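Side-chain contacts in possible protein of nuclear scaffold (Encephalitozoon cuniculi, PDB 3KAE), which forms the N-terminal, homodimeric tetratricopeptide-repeat domain of the anaphase-promoting complex subunit Cdc27, and so probably mediates protein-protein association within that complex: residues K197-H202 with S208-N213; L120-T125 with L146-E151; I185-S190 with S212-R217; E178-D183 with P204-Y209. All blocks are in the same frame, centred on the assembly; numbering follows the deposited sequence.

Contact 1. Residues K197-H202 with S208-N213; sequences KKYMEH and SYFISN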
loop_
_atom_site.group_PDB
_atom_site.type_symbol
_atom_site.label_atom_id
_atom_site.label_comp_id
_atom_site.label_asym_id
_atom_site.label_seq_id
_atom_site.Cartn_x
_atom_site.Cartn_y
_atom_site.Cartn_z
ATOM N N LYS C 197 3.355 22.282 -27.173
ATOM C CA LYS C 197 2.130 21.969 -27.894
ATOM C C LYS C 197 1.983 20.459 -28.028
ATOM O O LYS C 197 0.880 19.930 -27.979
ATOM C CB LYS C 197 2.145 22.635 -29.273
ATOM N N LYS C 198 3.107 19.774 -28.188
ATOM C CA LYS C 198 3.113 18.329 -28.325
ATOM C C LYS C 198 2.575 17.636 -27.063
ATOM O O LYS C 198 1.784 16.695 -27.144
ATOM C CB LYS C 198 4.531 17.844 -28.620
ATOM C CG LYS C 198 4.757 16.360 -28.325
ATOM C CD LYS C 198 6.240 16.016 -28.291
ATOM C CE LYS C 198 6.442 14.502 -28.274
ATOM N NZ LYS C 198 7.874 14.097 -28.207
ATOM N N TYR C 199 3.001 18.115 -25.899
ATOM C CA TYR C 199 2.611 17.519 -24.621
ATOM C C TYR C 199 1.300 18.085 -24.078
ATOM O O TYR C 199 0.748 17.570 -23.112
ATOM C CB TYR C 199 3.726 17.698 -23.592
ATOM C CG TYR C 199 4.862 16.715 -23.766
ATOM C CD1 TYR C 199 4.851 15.497 -23.099
ATOM C CD2 TYR C 199 5.940 16.998 -24.599
ATOM C CE1 TYR C 199 5.876 14.587 -23.253
ATOM C CE2 TYR C 199 6.979 16.087 -24.761
ATOM C CZ TYR C 199 6.932 14.873 -24.071
ATOM O OH TYR C 199 7.931 13.932 -24.193
ATOM N N MET C 200 0.811 19.143 -24.711
ATOM C CA MET C 200 -0.427 19.797 -24.308
ATOM C C MET C 200 -1.606 18.841 -24.545
ATOM O O MET C 200 -2.612 18.877 -23.828
ATOM C CB MET C 200 -0.586 21.095 -25.113
ATOM C CG MET C 200 -1.503 22.149 -24.518
ATOM S SD MET C 200 -1.501 23.664 -25.530
ATOM C CE MET C 200 -0.152 24.583 -24.786
ATOM N N GLU C 201 -1.458 17.968 -25.542
ATOM C CA GLU C 201 -2.515 17.036 -25.927
ATOM C C GLU C 201 -2.662 15.869 -24.955
ATOM O O GLU C 201 -3.671 15.165 -24.979
ATOM C CB GLU C 201 -2.288 16.506 -27.351
ATOM N N HIS C 202 -1.661 15.663 -24.101
ATOM C CA HIS C 202 -1.691 14.552 -23.147
ATOM C C HIS C 202 -1.817 15.031 -21.706
ATOM O O HIS C 202 -1.005 14.682 -20.848
ATOM C CB HIS C 202 -0.464 13.654 -23.313
ATOM C CG HIS C 202 -0.222 13.229 -24.730
ATOM N ND1 HIS C 202 -0.894 12.182 -25.314
ATOM C CD2 HIS C 202 0.610 13.724 -25.675
ATOM C CE1 HIS C 202 -0.480 12.040 -26.563
ATOM N NE2 HIS C 202 0.431 12.962 -26.806
ATOM N N SER C 208 0.920 16.340 -18.268
ATOM C CA SER C 208 0.739 17.018 -16.985
ATOM C C SER C 208 2.091 17.276 -16.321
ATOM O O SER C 208 2.327 18.332 -15.738
ATOM C CB SER C 208 -0.156 16.181 -16.054
ATOM O OG SER C 208 -1.254 15.632 -16.768
ATOM N N TYR C 209 2.983 16.303 -16.417
ATOM C CA TYR C 209 4.333 16.469 -15.893
ATOM C C TYR C 209 5.126 17.463 -16.742
ATOM O O TYR C 209 5.696 18.408 -16.218
ATOM C CB TYR C 209 5.063 15.121 -15.859
ATOM C CG TYR C 209 4.411 14.084 -14.984
ATOM C CD1 TYR C 209 4.764 13.965 -13.644
ATOM C CD2 TYR C 209 3.450 13.219 -15.495
ATOM C CE1 TYR C 209 4.179 13.015 -12.829
ATOM C CE2 TYR C 209 2.853 12.262 -14.694
ATOM C CZ TYR C 209 3.223 12.156 -13.349
ATOM O OH TYR C 209 2.637 11.206 -12.512
ATOM N N PHE C 210 5.153 17.249 -18.052
ATOM C CA PHE C 210 5.945 18.118 -18.940
ATOM C C PHE C 210 5.538 19.592 -18.841
ATOM O O PHE C 210 6.351 20.454 -18.541
ATOM C CB PHE C 210 5.873 17.641 -20.385
ATOM C CG PHE C 210 6.886 18.303 -21.288
ATOM C CD1 PHE C 210 8.148 17.755 -21.442
ATOM C CD2 PHE C 210 6.581 19.483 -21.952
ATOM C CE1 PHE C 210 9.088 18.353 -22.248
ATOM C CE2 PHE C 210 7.502 20.091 -22.769
ATOM C CZ PHE C 210 8.763 19.524 -22.921
ATOM N N ILE C 211 4.265 19.871 -19.063
ATOM C CA ILE C 211 3.761 21.226 -18.938
ATOM C C ILE C 211 3.990 21.816 -17.543
ATOM O O ILE C 211 4.256 23.015 -17.411
ATOM C CB ILE C 211 2.269 21.306 -19.302
ATOM C CG1 ILE C 211 2.011 20.656 -20.666
ATOM C CG2 ILE C 211 1.786 22.750 -19.280
ATOM C CD1 ILE C 211 2.968 21.065 -21.714
ATOM N N SER C 212 3.865 20.988 -16.504
ATOM C CA SER C 212 4.131 21.451 -15.138
ATOM C C SER C 212 5.599 21.890 -15.023
ATOM O O SER C 212 5.916 22.966 -14.507
ATOM C CB SER C 212 3.808 20.360 -14.099
ATOM O OG SER C 212 2.412 20.128 -14.038
ATOM N N ASN C 213 6.504 21.057 -15.507
ATOM C CA ASN C 213 7.890 21.406 -15.442
ATOM C C ASN C 213 8.128 22.667 -16.306
ATOM O O ASN C 213 8.878 23.568 -15.919
ATOM C CB ASN C 213 8.752 20.228 -15.868
ATOM C CG ASN C 213 8.840 19.152 -14.788
ATOM O OD1 ASN C 213 8.620 19.425 -13.610
ATOM N ND2 ASN C 213 9.168 17.932 -15.187
#

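Contact 2. Residues L120-T125 with L146-E151; sequences LGDLCT and LFSPVE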
loop_
_atom_site.group_PDB
_atom_site.type_symbol
_atom_site.label_atom_id
_atom_site.label_comp_id
_atom_site.label_asym_id
_atom_site.label_seq_id
_atom_site.Cartn_x
_atom_site.Cartn_y
_atom_site.Cartn_z
ATOM N N LEU C 120 18.218 6.621 -1.530
ATOM C CA LEU C 120 19.389 7.261 -0.964
ATOM C C LEU C 120 19.475 8.741 -1.398
ATOM O O LEU C 120 19.889 9.604 -0.624
ATOM C CB LEU C 120 20.605 6.491 -1.440
ATOM C CG LEU C 120 21.656 6.001 -0.461
ATOM C CD1 LEU C 120 21.317 6.064 1.012
ATOM C CD2 LEU C 120 22.347 4.716 -0.899
ATOM N N GLY C 121 19.041 9.029 -2.617
ATOM C CA GLY C 121 19.062 10.390 -3.111
ATOM C C GLY C 121 18.069 11.227 -2.336
ATOM O O GLY C 121 18.386 12.332 -1.886
ATOM N N ASP C 122 16.861 10.690 -2.180
ATOM C CA ASP C 122 15.800 11.355 -1.419
ATOM C C ASP C 122 16.214 11.619 0.018
ATOM O O ASP C 122 16.012 12.719 0.542
ATOM C CB ASP C 122 14.521 10.510 -1.428
ATOM C CG ASP C 122 13.893 10.416 -2.807
ATOM O OD1 ASP C 122 14.299 11.209 -3.690
ATOM O OD2 ASP C 122 13.000 9.553 -3.012
ATOM N N LEU C 123 16.798 10.600 0.647
ATOM C CA LEU C 123 17.254 10.712 2.024
ATOM C C LEU C 123 18.343 11.779 2.202
ATOM O O LEU C 123 18.231 12.600 3.118
ATOM C CB LEU C 123 17.707 9.346 2.570
ATOM C CG LEU C 123 16.584 8.284 2.542
ATOM C CD1 LEU C 123 17.131 6.865 2.708
ATOM C CD2 LEU C 123 15.497 8.576 3.578
ATOM N N CYS C 124 19.384 11.754 1.357
ATOM C CA CYS C 124 20.455 12.776 1.412
ATOM C C CYS C 124 19.850 14.146 1.263
ATOM O O CYS C 124 20.136 15.034 2.043
ATOM C CB CYS C 124 21.509 12.596 0.317
ATOM S SG CYS C 124 22.536 11.142 0.523
ATOM N N THR C 125 18.987 14.294 0.263
ATOM C CA THR C 125 18.289 15.551 0.025
ATOM C C THR C 125 17.470 16.011 1.229
ATOM O O THR C 125 17.639 17.129 1.711
ATOM C CB THR C 125 17.364 15.453 -1.187
ATOM O OG1 THR C 125 18.147 15.265 -2.370
ATOM C CG2 THR C 125 16.529 16.718 -1.312
ATOM N N LEU C 146 13.804 6.124 -13.082
ATOM C CA LEU C 146 12.890 6.213 -11.961
ATOM C C LEU C 146 12.494 7.674 -11.826
ATOM O O LEU C 146 13.247 8.568 -12.227
ATOM C CB LEU C 146 13.522 5.704 -10.654
ATOM C CG LEU C 146 13.967 4.230 -10.615
ATOM C CD1 LEU C 146 14.612 3.921 -9.311
ATOM C CD2 LEU C 146 12.827 3.251 -10.881
ATOM N N PHE C 147 11.315 7.904 -11.264
ATOM C CA PHE C 147 10.701 9.217 -11.208
ATOM C C PHE C 147 11.455 10.238 -10.384
ATOM O O PHE C 147 11.603 11.387 -10.808
ATOM C CB PHE C 147 9.266 9.114 -10.699
ATOM C CG PHE C 147 8.580 10.444 -10.527
ATOM C CD1 PHE C 147 8.584 11.093 -9.291
ATOM C CD2 PHE C 147 7.912 11.036 -11.594
ATOM C CE1 PHE C 147 7.940 12.314 -9.132
ATOM C CE2 PHE C 147 7.256 12.251 -11.442
ATOM C CZ PHE C 147 7.276 12.893 -10.213
ATOM N N SER C 148 11.912 9.848 -9.200
ATOM C CA SER C 148 12.566 10.826 -8.339
ATOM C C SER C 148 13.945 11.318 -8.827
ATOM O O SER C 148 14.230 12.503 -8.734
ATOM C CB SER C 148 12.647 10.345 -6.891
ATOM O OG SER C 148 12.717 11.469 -6.025
ATOM N N PRO C 149 14.816 10.398 -9.281
ATOM C CA PRO C 149 16.093 10.838 -9.855
ATOM C C PRO C 149 15.863 11.719 -11.109
ATOM O O PRO C 149 16.448 12.805 -11.227
ATOM C CB PRO C 149 16.795 9.515 -10.211
ATOM C CG PRO C 149 16.182 8.512 -9.303
ATOM C CD PRO C 149 14.747 8.931 -9.138
ATOM N N VAL C 150 14.995 11.265 -12.008
ATOM C CA VAL C 150 14.673 12.021 -13.208
ATOM C C VAL C 150 14.154 13.431 -12.899
ATOM O O VAL C 150 14.693 14.417 -13.416
ATOM C CB VAL C 150 13.680 11.266 -14.118
ATOM C CG1 VAL C 150 13.179 12.177 -15.238
ATOM C CG2 VAL C 150 14.347 10.033 -14.700
ATOM N N GLU C 151 13.129 13.539 -12.051
ATOM C CA GLU C 151 12.547 14.858 -11.775
ATOM C C GLU C 151 13.499 15.818 -11.055
ATOM O O GLU C 151 13.452 17.034 -11.276
ATOM C CB GLU C 151 11.201 14.745 -11.048
ATOM C CG GLU C 151 10.104 14.137 -11.927
ATOM C CD GLU C 151 9.753 15.035 -13.134
ATOM O OE1 GLU C 151 9.170 16.127 -12.944
ATOM O OE2 GLU C 151 10.052 14.650 -14.280
#

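Contact 3. Residues I185-S190 with S212-R217; sequences IEFHES and SNAARR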
loop_
_atom_site.group_PDB
_atom_site.type_symbol
_atom_site.label_atom_id
_atom_site.label_comp_id
_atom_site.label_asym_id
_atom_site.label_seq_id
_atom_site.Cartn_x
_atom_site.Cartn_y
_atom_site.Cartn_z
ATOM N N ILE C 185 15.031 17.895 -21.439
ATOM C CA ILE C 185 16.354 18.484 -21.490
ATOM C C ILE C 185 16.341 19.569 -22.578
ATOM O O ILE C 185 16.802 20.701 -22.379
ATOM C CB ILE C 185 17.447 17.446 -21.814
ATOM C CG1 ILE C 185 17.546 16.384 -20.725
ATOM C CG2 ILE C 185 18.795 18.146 -21.959
ATOM C CD1 ILE C 185 18.455 15.228 -21.090
ATOM N N GLU C 186 15.774 19.221 -23.724
ATOM C CA GLU C 186 15.733 20.148 -24.839
ATOM C C GLU C 186 14.910 21.391 -24.534
ATOM O O GLU C 186 15.331 22.511 -24.870
ATOM C CB GLU C 186 15.198 19.482 -26.106
ATOM C CG GLU C 186 15.136 20.445 -27.287
ATOM C CD GLU C 186 14.521 19.830 -28.535
ATOM O OE1 GLU C 186 14.444 18.585 -28.615
ATOM O OE2 GLU C 186 14.114 20.598 -29.435
ATOM N N PHE C 187 13.739 21.198 -23.922
ATOM C CA PHE C 187 12.865 22.331 -23.679
ATOM C C PHE C 187 13.530 23.285 -22.702
ATOM O O PHE C 187 13.381 24.505 -22.817
ATOM C CB PHE C 187 11.490 21.920 -23.162
ATOM C CG PHE C 187 10.675 23.082 -22.665
ATOM C CD1 PHE C 187 10.717 23.450 -21.327
ATOM C CD2 PHE C 187 9.916 23.851 -23.554
ATOM C CE1 PHE C 187 9.993 24.540 -20.870
ATOM C CE2 PHE C 187 9.183 24.932 -23.105
ATOM C CZ PHE C 187 9.217 25.280 -21.754
ATOM N N HIS C 188 14.274 22.731 -21.751
ATOM C CA HIS C 188 14.901 23.555 -20.733
ATOM C C HIS C 188 15.794 24.611 -21.379
ATOM O O HIS C 188 15.780 25.785 -21.003
ATOM C CB HIS C 188 15.738 22.719 -19.777
ATOM C CG HIS C 188 16.696 23.534 -18.970
ATOM N ND1 HIS C 188 16.304 24.269 -17.870
ATOM C CD2 HIS C 188 18.019 23.766 -19.127
ATOM C CE1 HIS C 188 17.351 24.898 -17.369
ATOM N NE2 HIS C 188 18.405 24.613 -18.118
ATOM N N GLU C 189 16.576 24.181 -22.359
ATOM C CA GLU C 189 17.542 25.065 -22.989
ATOM C C GLU C 189 17.000 25.759 -24.239
ATOM O O GLU C 189 17.627 26.675 -24.751
ATOM C CB GLU C 189 18.837 24.310 -23.306
ATOM N N SER C 190 15.837 25.343 -24.729
ATOM C CA SER C 190 15.308 25.935 -25.963
ATOM C C SER C 190 13.932 26.578 -25.811
ATOM O O SER C 190 13.527 27.369 -26.668
ATOM C CB SER C 190 15.239 24.896 -27.088
ATOM O OG SER C 190 13.973 24.237 -27.103
ATOM N N SER C 212 3.865 20.988 -16.504
ATOM C CA SER C 212 4.131 21.451 -15.138
ATOM C C SER C 212 5.599 21.890 -15.023
ATOM O O SER C 212 5.916 22.966 -14.507
ATOM C CB SER C 212 3.808 20.360 -14.099
ATOM O OG SER C 212 2.412 20.128 -14.038
ATOM N N ASN C 213 6.504 21.057 -15.507
ATOM C CA ASN C 213 7.890 21.406 -15.442
ATOM C C ASN C 213 8.128 22.667 -16.306
ATOM O O ASN C 213 8.878 23.568 -15.919
ATOM C CB ASN C 213 8.752 20.228 -15.868
ATOM C CG ASN C 213 8.840 19.152 -14.788
ATOM O OD1 ASN C 213 8.620 19.425 -13.610
ATOM N ND2 ASN C 213 9.168 17.932 -15.187
ATOM N N ALA C 214 7.455 22.742 -17.456
ATOM C CA ALA C 214 7.549 23.915 -18.333
ATOM C C ALA C 214 7.224 25.187 -17.562
ATOM O O ALA C 214 7.988 26.152 -17.597
ATOM C CB ALA C 214 6.615 23.782 -19.568
ATOM N N ALA C 215 6.088 25.178 -16.868
ATOM C CA ALA C 215 5.628 26.331 -16.107
ATOM C C ALA C 215 6.686 26.785 -15.102
ATOM O O ALA C 215 6.851 27.977 -14.851
ATOM C CB ALA C 215 4.324 26.003 -15.410
ATOM N N ARG C 216 7.414 25.822 -14.554
ATOM C CA ARG C 216 8.408 26.080 -13.525
ATOM C C ARG C 216 9.615 26.749 -14.155
ATOM O O ARG C 216 10.149 27.730 -13.637
ATOM C CB ARG C 216 8.820 24.758 -12.859
ATOM C CG ARG C 216 9.910 24.877 -11.817
ATOM C CD ARG C 216 10.398 23.496 -11.444
ATOM N NE ARG C 216 11.029 22.836 -12.583
ATOM C CZ ARG C 216 11.131 21.518 -12.720
ATOM N NH1 ARG C 216 10.628 20.714 -11.788
ATOM N NH2 ARG C 216 11.732 21.006 -13.788
ATOM N N ARG C 217 10.060 26.199 -15.275
ATOM C CA ARG C 217 11.168 26.787 -16.009
ATOM C C ARG C 217 10.864 28.233 -16.401
ATOM O O ARG C 217 11.710 29.126 -16.260
ATOM C CB ARG C 217 11.459 25.981 -17.272
ATOM C CG ARG C 217 12.571 26.568 -18.120
ATOM C CD ARG C 217 13.864 26.665 -17.322
ATOM N NE ARG C 217 14.991 27.036 -18.181
ATOM C CZ ARG C 217 16.109 27.620 -17.753
ATOM N NH1 ARG C 217 16.263 27.910 -16.467
ATOM N NH2 ARG C 217 17.077 27.902 -18.613
#

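Contact 4. Residues E178-D183 with P204-Y209; sequences EEYVSD and PGIGSY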
loop_
_atom_site.group_PDB
_atom_site.type_symbol
_atom_site.label_atom_id
_atom_site.label_comp_id
_atom_site.label_asym_id
_atom_site.label_seq_id
_atom_site.Cartn_x
_atom_site.Cartn_y
_atom_site.Cartn_z
ATOM N N GLU C 178 12.041 7.756 -21.809
ATOM C CA GLU C 178 13.365 8.274 -22.146
ATOM C C GLU C 178 13.227 9.416 -23.146
ATOM O O GLU C 178 14.019 10.354 -23.152
ATOM C CB GLU C 178 14.277 7.160 -22.672
ATOM C CG GLU C 178 14.306 5.894 -21.797
ATOM C CD GLU C 178 14.909 6.117 -20.411
ATOM O OE1 GLU C 178 15.507 7.192 -20.184
ATOM O OE2 GLU C 178 14.784 5.211 -19.545
ATOM N N GLU C 179 12.191 9.339 -23.970
ATOM C CA GLU C 179 11.824 10.438 -24.857
ATOM C C GLU C 179 11.312 11.633 -24.053
ATOM O O GLU C 179 11.530 12.783 -24.417
ATOM C CB GLU C 179 10.759 9.972 -25.846
ATOM C CG GLU C 179 10.087 11.094 -26.605
ATOM C CD GLU C 179 9.132 10.580 -27.657
ATOM O OE1 GLU C 179 9.033 9.339 -27.799
ATOM O OE2 GLU C 179 8.487 11.414 -28.331
ATOM N N TYR C 180 10.628 11.355 -22.946
ATOM C CA TYR C 180 10.115 12.421 -22.096
ATOM C C TYR C 180 11.265 13.198 -21.477
ATOM O O TYR C 180 11.213 14.425 -21.334
ATOM C CB TYR C 180 9.212 11.861 -21.004
ATOM C CG TYR C 180 9.070 12.757 -19.796
ATOM C CD1 TYR C 180 9.932 12.637 -18.720
ATOM C CD2 TYR C 180 8.068 13.719 -19.726
ATOM C CE1 TYR C 180 9.804 13.449 -17.598
ATOM C CE2 TYR C 180 7.938 14.545 -18.613
ATOM C CZ TYR C 180 8.812 14.398 -17.558
ATOM O OH TYR C 180 8.686 15.199 -16.458
ATOM N N VAL C 181 12.306 12.464 -21.111
ATOM C CA VAL C 181 13.492 13.068 -20.552
ATOM C C VAL C 181 14.241 13.893 -21.610
ATOM O O VAL C 181 14.678 14.999 -21.334
ATOM C CB VAL C 181 14.439 12.005 -19.987
ATOM C CG1 VAL C 181 15.621 12.661 -19.303
ATOM C CG2 VAL C 181 13.700 11.084 -19.012
ATOM N N SER C 182 14.385 13.338 -22.810
ATOM C CA SER C 182 15.025 14.030 -23.918
ATOM C C SER C 182 14.336 15.362 -24.188
ATOM O O SER C 182 14.992 16.405 -24.313
ATOM C CB SER C 182 14.976 13.168 -25.177
ATOM O OG SER C 182 15.497 11.875 -24.941
ATOM N N ASP C 183 13.009 15.313 -24.286
ATOM C CA ASP C 183 12.224 16.497 -24.571
ATOM C C ASP C 183 12.428 17.554 -23.505
ATOM O O ASP C 183 12.572 18.749 -23.816
ATOM C CB ASP C 183 10.747 16.146 -24.700
ATOM C CG ASP C 183 10.457 15.311 -25.930
ATOM O OD1 ASP C 183 11.400 15.006 -26.691
ATOM O OD2 ASP C 183 9.279 14.957 -26.139
ATOM N N PRO C 204 -5.039 15.181 -18.975
ATOM C CA PRO C 204 -4.147 14.468 -18.045
ATOM C C PRO C 204 -3.287 13.386 -18.695
ATOM O O PRO C 204 -3.661 12.815 -19.727
ATOM C CB PRO C 204 -5.118 13.813 -17.060
ATOM C CG PRO C 204 -6.420 14.533 -17.251
ATOM C CD PRO C 204 -6.454 14.895 -18.692
ATOM N N GLY C 205 -2.140 13.116 -18.077
ATOM C CA GLY C 205 -1.200 12.124 -18.573
ATOM C C GLY C 205 0.233 12.634 -18.500
ATOM O O GLY C 205 0.531 13.505 -17.687
ATOM N N ILE C 206 1.112 12.111 -19.356
ATOM C CA ILE C 206 2.512 12.520 -19.370
ATOM C C ILE C 206 2.639 14.038 -19.553
ATOM O O ILE C 206 3.580 14.671 -19.046
ATOM C CB ILE C 206 3.294 11.779 -20.480
ATOM C CG1 ILE C 206 4.797 11.968 -20.300
ATOM C CG2 ILE C 206 2.826 12.225 -21.879
ATOM C CD1 ILE C 206 5.636 11.124 -21.243
ATOM N N GLY C 207 1.679 14.625 -20.264
ATOM C CA GLY C 207 1.717 16.052 -20.520
ATOM C C GLY C 207 1.642 16.866 -19.244
ATOM O O GLY C 207 2.218 17.955 -19.145
ATOM N N SER C 208 0.920 16.340 -18.268
ATOM C CA SER C 208 0.739 17.018 -16.985
ATOM C C SER C 208 2.091 17.276 -16.321
ATOM O O SER C 208 2.327 18.332 -15.738
ATOM C CB SER C 208 -0.156 16.181 -16.054
ATOM O OG SER C 208 -1.254 15.632 -16.768
ATOM N N TYR C 209 2.983 16.303 -16.417
ATOM C CA TYR C 209 4.333 16.469 -15.893
ATOM C C TYR C 209 5.126 17.463 -16.742
ATOM O O TYR C 209 5.696 18.408 -16.218
ATOM C CB TYR C 209 5.063 15.121 -15.859
ATOM C CG TYR C 209 4.411 14.084 -14.984
ATOM C CD1 TYR C 209 4.764 13.965 -13.644
ATOM C CD2 TYR C 209 3.450 13.219 -15.495
ATOM C CE1 TYR C 209 4.179 13.015 -12.829
ATOM C CE2 TYR C 209 2.853 12.262 -14.694
ATOM C CZ TYR C 209 3.223 12.156 -13.349
ATOM O OH TYR C 209 2.637 11.206 -12.512
#

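Contact 1. Residues K197-H202 with S208-N213
Tyr-199, on the segment 197-202, faces Phe-210 on helix 206-220, and Tyr-199 CA stands 6.6 Å from Phe-210 CA. Nearer the turn joining the two helices, His-202 CA and Ser-208 CA are 7.1 Å apart, so the segments run back along each other through that turn. Both aromatic CB atoms point across the gap, and the rings form an offset stack with planes only 11° apart. The centroids of the Tyr-199 and Phe-210 rings are separated by 4.1 Å. CD2 of Tyr-199 lies over the centre of the Phe-210 ring, whereas Phe-210 CG falls toward the rim of the tyrosine ring, and the two side chains cross at about a right angle. That crossing brings Phe-210 CB over the tyrosine face as well, a CH-pi contact 4.0 Å from the Tyr-199 centroid. With CG opposite its backbone N (chi1 -168°), Phe-210 lays its ring against the tyrosine. Ile-211 fills in beside the stack: its CD1 reaches Tyr-199 CB at 3.9 Å and also sits in plane at the edge of the Phe-210 ring. Ile-211 also packs on Cys-230, Leu-233 and Val-234 of helix 224-237. At its polar end, Tyr-199 OH is hydrogen-bonded to Asp-183, a carboxylate that also forms a salt bridge with Lys-198. The contact is therefore apolar where the two helices meet and polar at the tyrosine hydroxyl, whose bond to Asp-183 probably holds the far end of the ring in place while the stack sets its tilt.

Contact 2. Residues L120-T125 with L146-E151
Asp-122 on helix 113-126 and Ser-148 in the first turn of helix 147-155 make the whole contact, and it is polar. The hydrogen bond runs from Ser-148 OG to Asp-122 OD1 at 2.8 Å, using the syn lone pair of the carboxylate oxygen, the one on the side of OD2. Ser-148 turns OG opposite its own backbone N (chi1 -154°), which carries the hydroxyl across to the aspartate. OD1 also accepts a hydrogen bond from Tyr-137 OH of helix 130-143, so a single oxygen is gripped by hydroxyls from two other helices and the carboxylate is probably held against rotation. No apolar side-chain pair accompanies the bond, and only 63 Å² is buried between the segments, whose nearest CA atoms, those of Asp-122 and Ser-148, are 7.7 Å apart. Inside the helices, Thr-125 OG1 donates to Gly-121 O at 3.0 Å from the face of the carbonyl plane opposite to that approached by Thr-125 N. In helix 147-155, Glu-151 CG rests over one face of the Phe-147 ring. At the start of that helix the second subunit takes part, since Phe-147 N is hydrogen-bonded to Thr-20 of the other chain. The pair thus joins a helix to the next but one in sequence, with helix 130-143 in between, a pairing that recurs along a tetratricopeptide-repeat array.

Contact 3. Residues I185-S190 with S212-R217
In the tetratricopeptide-repeat array a helix packs beside the next but one, and here Phe-187 and His-188 of helix 176-190 meet Ala-214 and Arg-217 of helix 206-220. The short segments run in nearly the same direction, at 25° to one another, with 10.4 Å between axes, and helix 193-200 lies between them in sequence. The inner part is apolar. Phe-187 swings its CG opposite the backbone N, which sends CE1 against Ala-214, 3.7 Å from Ala-214 CB, while CB of Arg-217 lies near the ring plane at the edge, 4.1 Å from Phe-187 CE1. Tyr-218 makes an edge-to-face contact with the same phenylalanine, and Leu-195 and Val-196 of helix 193-200 also pack on it. The outer part is polar. A bend at chi2 (59°) steers the arginine chain toward His-188; its guanidinium is modelled over one face of the His-188 ring, but too close for the overlap to be relied on. The sturdier feature is the main-chain oxygen of His-188, near the C-terminal end of its helix, where the carbonyl dipoles would suit a positive group. Arg-217 NH2 reaches it only weakly. The better bond is Arg-217 NE to His-188 O, 3.2 Å long with an N-H...O angle of 148°, the donor tilted slightly from the carbonyl plane.

Contact 4. Residues E178-D183 with P204-Y209
The ring of Tyr-180 is approached obliquely by Ile-206 CG1 and Tyr-209 CB, and Phe-23 of the second subunit meets it edge-to-face. The Tyr-209 ring has Ile-206 O at its edge, in plane, and the tyrosine side chains cross at about a right angle. The contact lies where helices 176-190 and 206-220 of the tetratricopeptide-repeat fold come together at the dimer interface. Ile-206, at the N-terminal side of helix 206-220, holds both CG1 and CD1 extended (chi1 -168°, chi2 172°), so that the branch slides past Tyr-180 in the opposite direction. CD1 of Ile-206 rests 3.7 Å from Tyr-180 CB, and CG1 lies 3.8 Å from Tyr-180 CD2. Gly-205, which has a positive phi (137°), follows Pro-204, whose preceding peptide bond is cis. The phenol of Tyr-180 is not left without a polar partner in this buried spot: its OH is hydrogen-bonded to Glu-151 of helix 147-155. Beside that bond, the same oxygen, Tyr-180 OH, packs 3.7 Å from Tyr-209 CB.

From the N terminus, contact 2 comes first and is complete before the others open; it closes a loop of 20 residues that is mostly helix 130-143. Contact 4 then opens at 178-183 and contact 3 at 185-190, and the two cross, since 204-209 is reached before 212-217. Contact 1 opens inside the spans of both, closes over five residues, two of them already helical, and ends on the same helix, 206-220, sharing Ser-208 and Tyr-209 with contact 4 and Ser-212 and Asn-213 with contact 3. Together these three bind helices 176-190, 193-200 and 206-220 into one bundle. Glu-151 ties contact 2 to it through Tyr-180 and Asn-213.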